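Local coordinates for probable enoyl-CoA hydratase/isomerase (Pseudomonas aeruginosa PAO1, PDB 5WYD), which probably acts as a hydro-lyase of the enoyl-CoA hydratase/isomerase (crotonase) family and is implicated in biosynthesis of the diffusible signal factor DSF, at residues Q141-A147 / I174-V180; L55-I61 / R106-G110. The protein carries 1 engineered substitution. All blocks are in the same frame, centred on the assembly; numbering follows the deposited sequence.

Contact 1: residues Q141-A147 / I174-V180. With PTD (pentanedial), chain G.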
ATOM      1  N   GLN A 141      23.660 -22.209  16.398  1.00 63.31           N
ATOM      2  CA  GLN A 141      22.858 -22.634  15.267  1.00 48.64           C
ATOM      3  C   GLN A 141      21.460 -22.087  15.440  1.00 59.77           C
ATOM      4  O   GLN A 141      20.864 -22.207  16.516  1.00 68.73           O
ATOM      5  CB  GLN A 141      22.816 -24.146  15.111  1.00 53.76           C
ATOM      6  CG  GLN A 141      24.121 -24.779  14.705  1.00 46.93           C
ATOM      7  CD  GLN A 141      24.009 -26.274  14.669  1.00 59.38           C
ATOM      8  OE1 GLN A 141      23.097 -26.841  15.269  1.00 69.44           O
ATOM      9  NE2 GLN A 141      24.898 -26.929  13.927  1.00 63.40           N
ATOM     10  N   MET A 142      20.946 -21.490  14.377  1.00 62.63           N
ATOM     11  CA  MET A 142      19.644 -20.849  14.386  1.00 51.73           C
ATOM     12  C   MET A 142      18.746 -21.423  13.313  1.00 51.64           C
ATOM     13  O   MET A 142      19.126 -21.473  12.143  1.00 56.12           O
ATOM     14  CB  MET A 142      19.802 -19.359  14.179  1.00 52.64           C
ATOM     15  CG  MET A 142      20.747 -18.751  15.145  1.00 47.78           C
ATOM     16  SD  MET A 142      21.614 -17.450  14.303  1.00 72.17           S
ATOM     17  CE  MET A 142      22.626 -18.406  13.159  1.00 55.94           C
ATOM     18  N   ALA A 143      17.549 -21.817  13.712  1.00 43.29           N
ATOM     19  CA  ALA A 143      16.596 -22.342  12.763  1.00 32.16           C
ATOM     20  C   ALA A 143      15.207 -22.175  13.331  1.00 45.98           C
ATOM     21  O   ALA A 143      15.022 -21.779  14.488  1.00 41.21           O
ATOM     22  CB  ALA A 143      16.850 -23.807  12.441  1.00 43.62           C
ATOM     23  N   LEU A 144      14.241 -22.333  12.444  1.00 53.73           N
ATOM     24  CA  LEU A 144      12.856 -22.397  12.872  1.00 57.96           C
ATOM     25  C   LEU A 144      12.358 -23.827  12.720  1.00 49.00           C
ATOM     26  O   LEU A 144      12.111 -24.279  11.589  1.00 51.37           O
ATOM     27  CB  LEU A 144      11.996 -21.429  12.065  1.00 54.69           C
ATOM     28  CG  LEU A 144      12.400 -19.959  12.237  1.00 46.93           C
ATOM     29  CD1 LEU A 144      11.505 -19.055  11.420  1.00 43.46           C
ATOM     30  CD2 LEU A 144      12.404 -19.523  13.706  1.00 46.74           C
ATOM     31  N   PRO A 145      12.129 -24.540  13.818  1.00 47.78           N
ATOM     32  CA  PRO A 145      11.700 -25.943  13.755  1.00 53.63           C
ATOM     33  C   PRO A 145      10.208 -26.109  13.991  1.00 51.66           C
ATOM     34  O   PRO A 145       9.746 -27.247  14.118  1.00 54.45           O
ATOM     35  CB  PRO A 145      12.459 -26.559  14.936  1.00 65.41           C
ATOM     36  CG  PRO A 145      12.468 -25.416  15.950  1.00 60.29           C
ATOM     37  CD  PRO A 145      12.606 -24.151  15.153  1.00 46.68           C
ATOM     38  N   GLU A 146       9.471 -25.007  14.049  1.00 53.94           N
ATOM     39  CA  GLU A 146       8.060 -25.094  14.335  1.00 39.66           C
ATOM     40  C   GLU A 146       7.348 -25.858  13.244  1.00 42.94           C
ATOM     41  O   GLU A 146       6.410 -26.602  13.521  1.00 55.30           O
ATOM     42  CB  GLU A 146       7.524 -23.684  14.516  1.00 38.59           C
ATOM     43  CG  GLU A 146       8.298 -22.666  13.772  1.00 43.58           C
ATOM     44  CD  GLU A 146       9.073 -21.759  14.692  1.00 39.01           C
ATOM     45  OE1 GLU A 146       9.949 -21.067  14.173  1.00 36.95           O
ATOM     46  OE2 GLU A 146       8.837 -21.743  15.916  1.00 31.50           O
ATOM     47  N   ALA A 147       7.776 -25.697  11.996  1.00 41.64           N
ATOM     48  CA  ALA A 147       7.102 -26.413  10.916  1.00 52.23           C
ATOM     49  C   ALA A 147       7.177 -27.919  11.118  1.00 50.56           C
ATOM     50  O   ALA A 147       6.250 -28.642  10.740  1.00 54.94           O
ATOM     51  CB  ALA A 147       7.692 -26.024   9.563  1.00 62.78           C
ATOM     52  N   ILE A 174      12.376 -22.411   7.273  1.00 43.81           N
ATOM     53  CA  ILE A 174      11.042 -22.692   7.765  1.00 43.52           C
ATOM     54  C   ILE A 174      10.452 -23.904   7.062  1.00 40.75           C
ATOM     55  O   ILE A 174      10.053 -24.874   7.710  1.00 52.03           O
ATOM     56  CB  ILE A 174      10.171 -21.431   7.637  1.00 52.91           C
ATOM     57  CG1 ILE A 174       8.791 -21.654   8.264  1.00 54.08           C
ATOM     58  CG2 ILE A 174      10.157 -20.923   6.218  1.00 45.57           C
ATOM     59  CD1 ILE A 174       8.854 -22.269   9.642  1.00 56.09           C
ATOM     60  N   LEU A 175      10.441 -23.899   5.734  1.00 32.71           N
ATOM     61  CA  LEU A 175       9.790 -24.976   5.003  1.00 48.26           C
ATOM     62  C   LEU A 175      10.549 -26.296   5.134  1.00 55.96           C
ATOM     63  O   LEU A 175       9.946 -27.345   5.386  1.00 62.06           O
ATOM     64  CB  LEU A 175       9.640 -24.564   3.537  1.00 53.46           C
ATOM     65  CG  LEU A 175       8.693 -23.374   3.297  1.00 50.21           C
ATOM     66  CD1 LEU A 175       8.616 -23.078   1.818  1.00 35.95           C
ATOM     67  CD2 LEU A 175       7.284 -23.456   3.940  1.00 44.85           C
ATOM     68  N   CYS A 176      11.864 -26.271   4.958  1.00 46.32           N
ATOM     69  CA  CYS A 176      12.655 -27.494   4.976  1.00 44.04           C
ATOM     70  C   CYS A 176      13.268 -27.806   6.333  1.00 35.63           C
ATOM     71  O   CYS A 176      13.943 -28.830   6.465  1.00 42.76           O
ATOM     72  CB  CYS A 176      13.708 -27.394   3.899  1.00 46.18           C
ATOM     73  SG  CYS A 176      12.811 -26.926   2.424  1.00 48.80           S
ATOM     74  N   ASN A 177      13.071 -26.946   7.327  1.00 41.63           N
ATOM     75  CA  ASN A 177      13.537 -27.211   8.687  1.00 46.87           C
ATOM     76  C   ASN A 177      15.049 -27.414   8.728  1.00 47.79           C
ATOM     77  O   ASN A 177      15.550 -28.405   9.258  1.00 57.62           O
ATOM     78  CB  ASN A 177      12.787 -28.428   9.249  1.00 51.77           C
ATOM     79  CG  ASN A 177      13.072 -28.688  10.692  1.00 34.77           C
ATOM     80  OD1 ASN A 177      13.595 -27.835  11.395  1.00 33.88           O
ATOM     81  ND2 ASN A 177      12.730 -29.879  11.147  1.00 40.14           N
ATOM     82  N   GLU A 178      15.780 -26.444   8.180  1.00 53.24           N
ATOM     83  CA  GLU A 178      17.234 -26.513   8.072  1.00 47.91           C
ATOM     84  C   GLU A 178      17.889 -25.476   8.972  1.00 56.70           C
ATOM     85  O   GLU A 178      17.662 -24.275   8.805  1.00 50.87           O
ATOM     86  CB  GLU A 178      17.681 -26.315   6.627  1.00 50.00           C
ATOM     87  CG  GLU A 178      17.496 -27.563   5.797  1.00 70.05           C
ATOM     88  CD  GLU A 178      18.454 -27.637   4.634  1.00 75.18           C
ATOM     89  OE1 GLU A 178      19.319 -26.745   4.519  1.00 71.30           O
ATOM     90  OE2 GLU A 178      18.352 -28.593   3.844  1.00 83.76           O
ATOM     91  N   ARG A 179      18.714 -25.945   9.912  1.00 61.21           N
ATOM     92  CA  ARG A 179      19.470 -25.070  10.798  1.00 55.82           C
ATOM     93  C   ARG A 179      20.721 -24.557  10.097  1.00 53.58           C
ATOM     94  O   ARG A 179      21.251 -25.191   9.175  1.00 45.80           O
ATOM     95  CB  ARG A 179      19.832 -25.791  12.101  1.00 45.88           C
ATOM     96  CG  ARG A 179      20.452 -27.144  11.884  1.00 49.58           C
ATOM     97  CD  ARG A 179      20.675 -27.883  13.175  1.00 45.77           C
ATOM     98  NE  ARG A 179      19.438 -28.011  13.927  1.00 54.32           N
ATOM     99  CZ  ARG A 179      19.328 -28.712  15.046  1.00 62.75           C
ATOM    100  NH1 ARG A 179      20.380 -29.349  15.530  1.00 65.88           N
ATOM    101  NH2 ARG A 179      18.165 -28.786  15.674  1.00 73.71           N
ATOM    102  N   VAL A 180      21.180 -23.383  10.537  1.00 55.37           N
ATOM    103  CA  VAL A 180      22.312 -22.698   9.924  1.00 53.67           C
ATOM    104  C   VAL A 180      23.355 -22.327  10.975  1.00 45.30           C
ATOM    105  O   VAL A 180      23.017 -21.893  12.083  1.00 49.24           O
ATOM    106  CB  VAL A 180      21.851 -21.437   9.165  1.00 49.24           C
ATOM    107  CG1 VAL A 180      20.918 -21.834   8.032  1.00 65.35           C
ATOM    108  CG2 VAL A 180      21.198 -20.442  10.122  1.00 55.84           C
TER
HETATM  109  C1  PTD G 301      18.706 -30.282  19.051  1.00 34.84           C
HETATM  110  C2  PTD G 301      18.474 -30.163  20.562  1.00 33.23           C
HETATM  111  C3  PTD G 301      19.735 -30.711  21.236  1.00 21.50           C
HETATM  112  C4  PTD G 301      19.501 -30.863  22.726  1.00 36.38           C
HETATM  113  C5  PTD G 301      20.819 -30.741  23.514  1.00 41.87           C
HETATM  114  O1  PTD G 301      18.904 -31.369  18.609  1.00 37.81           O
HETATM  115  O5  PTD G 301      21.127 -29.707  24.055  1.00 41.93           O

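Contact 2: residues L55-I61 / R106-G110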
ATOM      1  N   LEU A  55      12.020   1.068  29.712  1.00 29.83           N
ATOM      2  CA  LEU A  55      13.266   1.499  29.096  1.00 35.94           C
ATOM      3  C   LEU A  55      13.030   2.687  28.174  1.00 37.29           C
ATOM      4  O   LEU A  55      13.777   3.679  28.201  1.00 32.72           O
ATOM      5  CB  LEU A  55      13.862   0.329  28.323  1.00 33.83           C
ATOM      6  CG  LEU A  55      14.256  -0.886  29.158  1.00 33.70           C
ATOM      7  CD1 LEU A  55      14.896  -1.945  28.284  1.00 23.67           C
ATOM      8  CD2 LEU A  55      15.134  -0.507  30.346  1.00 31.59           C
ATOM      9  N   ASN A  56      11.945   2.628  27.409  1.00 35.77           N
ATOM     10  CA  ASN A  56      11.602   3.733  26.535  1.00 30.15           C
ATOM     11  C   ASN A  56      11.399   4.998  27.325  1.00 40.30           C
ATOM     12  O   ASN A  56      11.677   6.088  26.834  1.00 58.75           O
ATOM     13  CB  ASN A  56      10.334   3.415  25.774  1.00 31.45           C
ATOM     14  CG  ASN A  56      10.575   2.470  24.677  1.00 44.01           C
ATOM     15  OD1 ASN A  56       9.696   1.728  24.265  1.00 65.89           O
ATOM     16  ND2 ASN A  56      11.791   2.483  24.179  1.00 43.07           N
ATOM     17  N   ARG A  57      10.809   4.889  28.503  1.00 40.20           N
ATOM     18  CA  ARG A  57      10.622   6.075  29.319  1.00 47.96           C
ATOM     19  C   ARG A  57      11.947   6.646  29.818  1.00 50.21           C
ATOM     20  O   ARG A  57      12.111   7.869  29.867  1.00 59.54           O
ATOM     21  CB  ARG A  57       9.696   5.753  30.476  1.00 54.16           C
ATOM     22  CG  ARG A  57       8.304   5.384  30.015  1.00 61.43           C
ATOM     23  CD  ARG A  57       7.367   5.349  31.208  1.00 61.18           C
ATOM     24  NE  ARG A  57       6.036   4.888  30.843  1.00 71.90           N
ATOM     25  CZ  ARG A  57       5.637   3.623  30.949  1.00 73.47           C
ATOM     26  NH1 ARG A  57       6.473   2.699  31.408  1.00 62.78           N
ATOM     27  NH2 ARG A  57       4.406   3.277  30.593  1.00 75.17           N
ATOM     28  N   ASP A  58      12.895   5.793  30.207  1.00 40.74           N
ATOM     29  CA  ASP A  58      14.146   6.300  30.748  1.00 33.24           C
ATOM     30  C   ASP A  58      15.017   6.928  29.671  1.00 35.83           C
ATOM     31  O   ASP A  58      15.335   6.281  28.667  1.00 45.88           O
ATOM     32  CB  ASP A  58      14.914   5.184  31.426  1.00 33.43           C
ATOM     33  CG  ASP A  58      16.031   5.712  32.253  1.00 30.22           C
ATOM     34  OD1 ASP A  58      16.372   6.902  32.083  1.00 28.87           O
ATOM     35  OD2 ASP A  58      16.550   4.958  33.098  1.00 44.55           O
ATOM     36  N   ASP A  59      15.511   8.142  29.929  1.00 41.81           N
ATOM     37  CA  ASP A  59      16.362   8.820  28.957  1.00 33.94           C
ATOM     38  C   ASP A  59      17.829   8.501  29.148  1.00 47.89           C
ATOM     39  O   ASP A  59      18.650   8.890  28.306  1.00 48.44           O
ATOM     40  CB  ASP A  59      16.184  10.333  29.041  1.00 35.41           C
ATOM     41  CG  ASP A  59      14.774  10.753  28.774  1.00 55.30           C
ATOM     42  OD1 ASP A  59      13.936   9.856  28.558  1.00 58.44           O
ATOM     43  OD2 ASP A  59      14.502  11.967  28.747  1.00 76.41           O
ATOM     44  N   ASP A  60      18.162   7.772  30.206  1.00 48.72           N
ATOM     45  CA  ASP A  60      19.517   7.381  30.552  1.00 50.80           C
ATOM     46  C   ASP A  60      19.971   6.166  29.780  1.00 39.81           C
ATOM     47  O   ASP A  60      21.060   5.657  30.029  1.00 45.20           O
ATOM     48  CB  ASP A  60      19.606   7.082  32.046  1.00 52.20           C
ATOM     49  CG  ASP A  60      21.024   7.063  32.542  1.00 53.33           C
ATOM     50  OD1 ASP A  60      21.889   7.612  31.831  1.00 54.34           O
ATOM     51  OD2 ASP A  60      21.263   6.529  33.638  1.00 43.28           O
ATOM     52  N   ILE A  61      19.102   5.574  28.994  1.00 41.16           N
ATOM     53  CA  ILE A  61      19.465   4.390  28.248  1.00 49.77           C
ATOM     54  C   ILE A  61      19.437   4.674  26.761  1.00 46.82           C
ATOM     55  O   ILE A  61      18.398   5.067  26.214  1.00 49.30           O
ATOM     56  CB  ILE A  61      18.556   3.221  28.591  1.00 45.63           C
ATOM     57  CG1 ILE A  61      18.806   2.900  30.047  1.00 53.04           C
ATOM     58  CG2 ILE A  61      18.895   2.089  27.662  1.00 45.49           C
ATOM     59  CD1 ILE A  61      20.269   2.582  30.313  1.00 60.07           C
ATOM     60  N   ARG A 106      11.076  -4.609  19.064  1.00 29.51           N
ATOM     61  CA  ARG A 106      11.333  -4.029  17.760  1.00 38.42           C
ATOM     62  C   ARG A 106      11.111  -2.530  17.784  1.00 37.82           C
ATOM     63  O   ARG A 106      11.713  -1.795  16.999  1.00 30.78           O
ATOM     64  CB  ARG A 106      10.415  -4.691  16.748  1.00 38.08           C
ATOM     65  CG  ARG A 106      10.378  -4.002  15.421  1.00 38.93           C
ATOM     66  CD  ARG A 106       9.374  -4.681  14.515  1.00 36.82           C
ATOM     67  NE  ARG A 106       8.003  -4.607  14.989  1.00 38.95           N
ATOM     68  CZ  ARG A 106       7.134  -3.699  14.577  1.00 39.24           C
ATOM     69  NH1 ARG A 106       7.513  -2.798  13.690  1.00 48.63           N
ATOM     70  NH2 ARG A 106       5.892  -3.695  15.045  1.00 34.70           N
ATOM     71  N   ASP A 107      10.198  -2.071  18.615  1.00 30.81           N
ATOM     72  CA  ASP A 107       9.904  -0.659  18.718  1.00 44.14           C
ATOM     73  C   ASP A 107      10.713   0.054  19.802  1.00 46.77           C
ATOM     74  O   ASP A 107      10.409   1.210  20.111  1.00 48.50           O
ATOM     75  CB  ASP A 107       8.415  -0.471  18.962  1.00 40.42           C
ATOM     76  CG  ASP A 107       7.599  -0.833  17.762  1.00 49.14           C
ATOM     77  OD1 ASP A 107       8.186  -1.060  16.685  1.00 43.34           O
ATOM     78  OD2 ASP A 107       6.363  -0.913  17.899  1.00 64.78           O
ATOM     79  N   PHE A 108      11.706  -0.599  20.413  1.00 47.99           N
ATOM     80  CA  PHE A 108      12.498   0.105  21.411  1.00 41.01           C
ATOM     81  C   PHE A 108      13.137   1.319  20.748  1.00 48.77           C
ATOM     82  O   PHE A 108      13.703   1.209  19.657  1.00 53.28           O
ATOM     83  CB  PHE A 108      13.553  -0.834  22.001  1.00 32.22           C
ATOM     84  CG  PHE A 108      14.575  -0.129  22.846  1.00 42.68           C
ATOM     85  CD1 PHE A 108      14.188   0.796  23.777  1.00 33.92           C
ATOM     86  CD2 PHE A 108      15.912  -0.421  22.736  1.00 38.61           C
ATOM     87  CE1 PHE A 108      15.121   1.461  24.555  1.00 45.27           C
ATOM     88  CE2 PHE A 108      16.847   0.242  23.518  1.00 34.88           C
ATOM     89  CZ  PHE A 108      16.446   1.173  24.418  1.00 33.32           C
ATOM     90  N   ARG A 109      13.020   2.487  21.386  1.00 44.14           N
ATOM     91  CA  ARG A 109      13.530   3.704  20.752  1.00 43.79           C
ATOM     92  C   ARG A 109      15.035   3.644  20.548  1.00 43.92           C
ATOM     93  O   ARG A 109      15.551   4.133  19.540  1.00 51.66           O
ATOM     94  CB  ARG A 109      13.161   4.942  21.563  1.00 49.79           C
ATOM     95  CG  ARG A 109      13.588   4.957  23.008  1.00 33.45           C
ATOM     96  CD  ARG A 109      13.202   6.284  23.615  1.00 34.20           C
ATOM     97  NE  ARG A 109      13.748   6.410  24.956  1.00 46.04           N
ATOM     98  CZ  ARG A 109      13.720   7.525  25.675  1.00 49.37           C
ATOM     99  NH1 ARG A 109      13.183   8.634  25.181  1.00 49.52           N
ATOM    100  NH2 ARG A 109      14.249   7.527  26.884  1.00 58.83           N
ATOM    101  N   GLY A 110      15.756   3.117  21.529  1.00 52.71           N
ATOM    102  CA  GLY A 110      17.177   2.908  21.399  1.00 45.17           C
ATOM    103  C   GLY A 110      17.487   1.678  20.580  1.00 46.21           C
ATOM    104  O   GLY A 110      16.605   0.913  20.213  1.00 63.75           O
TER

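Contact 1: residues Q141-A147 / I174-V180
M142 and V180 form a single antiparallel bridge, a hydrogen-bonded pair in which each backbone N-H is given to the other residue's carbonyl. M142 N reaches V180 O at 3.1 Å, with an N-H...O angle of 161°. The return bond, V180 N to M142 O, is 3.2 Å long and more bent, at 149°. A CA-H...O contact from Q141 CA to V180 O, 3.3 Å long, adds to the load on that oxygen. The side chains of the bridged pair also pack: the bent chain of M142 brings CE within 3.9 Å of V180 CG2, the two crossing at about a right angle.

Beyond the bridge the chains stay close but side chains do the joining. A143 points its methyl at R179, CB to CB 3.6 Å. At the helical end, I174 swings CG1 anti to its own backbone N, which sends CD1 between L144 and A147; the approach to A147 CB is 3.9 Å.

In R179 a chi1 of 50° turns the side chain back over its own backbone. It then passes the extended side chain of Q141, whose OE1 lies 3.4 Å from R179 CD; this is packing rather than a bond. R179 NH2 comes within 3.7 Å of C1 of pentanedial, near the guanidinium edge, in a site completed by K72 and F73.

N177, with positive phi just after the helix, gives its ND2 to Q214 of a second subunit. The chemistry thus divides: backbone bonds and buried apolar groups join the segments, while N177 ND2 bonds to a neighbouring subunit and the R179 guanidinium edge lies beside pentanedial at van der Waals range, with no hydrogen bond.

Contact 2: residues L55-I61 / R106-G110
R109 NH2 makes a salt bridge to D59 OD1, 2.9 Å away and nearly straight at 171°. The nitrogen meets the carboxylate on the anti side and somewhat out of its plane, and the carboxylate and guanidinium planes are 56° apart, so this is a single-point ion pair rather than a flat two-bond one. D58 O also lies at the guanidinium edge, but its modelled distance from R109 NH2, only 2.4 Å, is doubtful.

A chi1 of 56° starts the R109 chain off, and it then runs extended to NE. The side chain of N56 packs beside R109 and F108. The arginine brings its charge to the C-terminal end of helix 42-57, where it would be expected to suit the helix dipole. D58 itself forms an Asx turn: D60 N donates to D58 OD1 at 2.7 Å, which helps to fix the loop that carries D58 and D59.

F108 supplies the apolar half. I61 CG2 meets the ring edge at F108 CZ, 4.2 Å away, and L55 CB lies 4.1 Å from F108 CE1. One ring face is occupied by the chain's own turn, with G110 N 3.3 Å above the F108 ring plane and over its centre.

R220 brings a like charge close to R109, which the D59 carboxylate may partly offset. Together these groups pin the end of helix 42-57 to the loop between helix 88-106 and strand 111-116, with F108 and L55 both resting on L64 of strand 63-68, while on strand 27-32 L55 reaches I30 and I61 reaches A28.

In the fold
Contact 2 closes before contact 1 opens along the chain, and the two lie on opposite sides of the chain's centre. Their own centres are 31 Å apart and their nearest atoms about 15 Å, with no touch. What connects them is the main mixed sheet: segments 55-61 and 106-110 lead into strands 63-68 and 111-116, respectively, whereas segment 141-147 follows the next parallel strand, 133-137, and pairs in the small sheet with strand 119-121. Contact 2 therefore joins the two connections that enter adjacent inner strands. Contact 1 ties the start of helix 146-149 to the end of helix 157-176, beside a second subunit and the pentanedial site of this crotonase-family enzyme.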